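Uncharacterized protein (Bacteroides ovatus, PDB 4FS7) is of unknown function but, as an extracellular leucine-rich repeat protein of the BspA type, probably binds other proteins. Local coordinates at residues 245-250 and 268-273. Residues are numbered along the deposited sequence; the frame is centred on the assembly and turned at random.
Sequences GKSVFY and GGSLFY
Y250 carries its CG anti to the backbone N (chi1 -175°), which lays the ring alongside that of Y273. From CB the chain passes to CG, 4.0 Å from Y273 O, the carbonyl that stands over one face near the rim. Next, CD2 meets Y273 CB at 3.6 Å, and CE2 makes the tightest touch of the pair, 3.5 Å to Y273 CD1. CZ and OH then run on past Y273 CD1, and OH ends in a weak hydrogen bond to N274. The two rings lie within 21° of parallel but are displaced, with little of one over the other, and Y273 in turn stacks on Y294. As expected for successive coils of a BspA-type leucine-rich repeat, the segments form matching type I beta turns, S247 to Y250 and S270 to Y273, and the backbones bond through S247 N to G269 O (2.9 Å) and F249 N to L271 O (3.0 Å). On the buried side F249 and F272 repeat the displaced pairing, F249 CD2 lying 3.5 Å from F272 CE1, while L271 CD1 packs against V248 CG2 at 3.7 Å. An alanine at Y250 would lose the ring contacts with Y273 and the bond to N274, and would probably loosen the packing between the two turns at their tyrosines.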
loop_
_atom_site.group_PDB
_atom_site.type_symbol
_atom_site.label_atom_id
_atom_site.label_comp_id
_atom_site.label_asym_id
_atom_site.label_seq_id
_atom_site.Cartn_x
_atom_site.Cartn_y
_atom_site.Cartn_z
ATOM N N GLY A 245 8.919 3.643 6.774
ATOM C CA GLY A 245 9.612 3.869 5.524
ATOM C C GLY A 245 9.457 5.283 4.992
ATOM O O GLY A 245 9.177 6.207 5.742
ATOM N N LYS A 246 9.647 5.426 3.683
ATOM C CA LYS A 246 9.494 6.714 3.009
ATOM C C LYS A 246 8.053 6.911 2.550
ATOM O O LYS A 246 7.393 5.958 2.114
ATOM C CB LYS A 246 10.398 6.742 1.789
ATOM C CG LYS A 246 11.852 6.590 2.079
ATOM C CD LYS A 246 12.670 6.227 0.811
ATOM C CE LYS A 246 14.116 5.967 1.137
ATOM N NZ LYS A 246 14.803 5.393 -0.049
ATOM N N SER A 247 7.560 8.146 2.573
ATOM C CA SER A 247 6.356 8.459 1.830
ATOM C C SER A 247 5.144 7.619 2.286
ATOM O O SER A 247 4.233 7.391 1.512
ATOM C CB SER A 247 6.573 8.287 0.317
ATOM O OG SER A 247 7.725 9.024 -0.108
ATOM N N VAL A 248 5.102 7.237 3.563
ATOM C CA VAL A 248 4.129 6.285 4.012
ATOM C C VAL A 248 2.711 6.790 3.828
ATOM O O VAL A 248 1.835 5.995 3.537
ATOM C CB VAL A 248 4.381 5.823 5.463
ATOM C CG1 VAL A 248 3.276 4.894 5.966
ATOM C CG2 VAL A 248 5.741 5.155 5.617
ATOM N N PHE A 249 2.497 8.095 4.050
ATOM C CA PHE A 249 1.220 8.689 3.936
ATOM C C PHE A 249 1.143 9.673 2.758
ATOM O O PHE A 249 0.331 10.612 2.725
ATOM C CB PHE A 249 0.828 9.413 5.236
ATOM C CG PHE A 249 0.708 8.479 6.394
ATOM C CD1 PHE A 249 -0.482 7.778 6.637
ATOM C CD2 PHE A 249 1.791 8.230 7.218
ATOM C CE1 PHE A 249 -0.588 6.884 7.686
ATOM C CE2 PHE A 249 1.691 7.362 8.256
ATOM C CZ PHE A 249 0.508 6.662 8.493
ATOM N N TYR A 250 1.943 9.429 1.738
ATOM C CA TYR A 250 2.022 10.360 0.618
ATOM C C TYR A 250 0.671 10.683 0.039
ATOM O O TYR A 250 -0.089 9.797 -0.338
ATOM C CB TYR A 250 2.904 9.751 -0.491
ATOM C CG TYR A 250 3.145 10.691 -1.625
ATOM C CD1 TYR A 250 2.201 10.844 -2.626
ATOM C CD2 TYR A 250 4.267 11.483 -1.678
ATOM C CE1 TYR A 250 2.352 11.788 -3.636
ATOM C CE2 TYR A 250 4.442 12.401 -2.714
ATOM C CZ TYR A 250 3.481 12.559 -3.662
ATOM O OH TYR A 250 3.705 13.538 -4.633
ATOM N N GLY A 268 11.576 7.467 7.362
ATOM C CA GLY A 268 12.069 7.928 6.081
ATOM C C GLY A 268 11.539 9.307 5.707
ATOM O O GLY A 268 10.742 9.909 6.424
ATOM N N GLY A 269 12.003 9.804 4.570
ATOM C CA GLY A 269 11.591 11.082 4.062
ATOM C C GLY A 269 10.184 11.114 3.508
ATOM O O GLY A 269 9.564 10.088 3.241
ATOM N N SER A 270 9.692 12.331 3.309
ATOM C CA SER A 270 8.455 12.592 2.564
ATOM C C SER A 270 7.203 11.940 3.146
ATOM O O SER A 270 6.259 11.670 2.419
ATOM C CB SER A 270 8.628 12.158 1.114
ATOM O OG SER A 270 9.689 12.887 0.477
ATOM N N LEU A 271 7.139 11.760 4.468
ATOM C CA LEU A 271 6.065 10.973 5.045
ATOM C C LEU A 271 4.690 11.515 4.744
ATOM O O LEU A 271 3.776 10.752 4.456
ATOM C CB LEU A 271 6.182 10.791 6.561
ATOM C CG LEU A 271 5.879 9.299 6.971
ATOM C CD1 LEU A 271 7.125 8.483 6.609
ATOM C CD2 LEU A 271 5.622 9.220 8.469
ATOM N N PHE A 272 4.523 12.842 4.849
ATOM C CA PHE A 272 3.253 13.514 4.656
ATOM C C PHE A 272 3.284 14.454 3.478
ATOM O O PHE A 272 2.516 15.421 3.397
ATOM C CB PHE A 272 2.815 14.240 5.928
ATOM C CG PHE A 272 2.749 13.329 7.119
ATOM C CD1 PHE A 272 1.739 12.381 7.234
ATOM C CD2 PHE A 272 3.699 13.364 8.093
ATOM C CE1 PHE A 272 1.701 11.536 8.305
ATOM C CE2 PHE A 272 3.663 12.481 9.197
ATOM C CZ PHE A 272 2.658 11.544 9.252
ATOM N N TYR A 273 4.132 14.136 2.499
ATOM C CA TYR A 273 4.240 14.955 1.301
ATOM C C TYR A 273 2.878 15.062 0.621
ATOM O O TYR A 273 2.213 14.044 0.383
ATOM C CB TYR A 273 5.256 14.287 0.383
ATOM C CG TYR A 273 5.900 15.123 -0.718
ATOM C CD1 TYR A 273 5.185 15.659 -1.759
ATOM C CD2 TYR A 273 7.290 15.316 -0.725
ATOM C CE1 TYR A 273 5.815 16.420 -2.744
ATOM C CE2 TYR A 273 7.899 16.050 -1.729
ATOM C CZ TYR A 273 7.158 16.587 -2.720
ATOM O OH TYR A 273 7.779 17.315 -3.714
#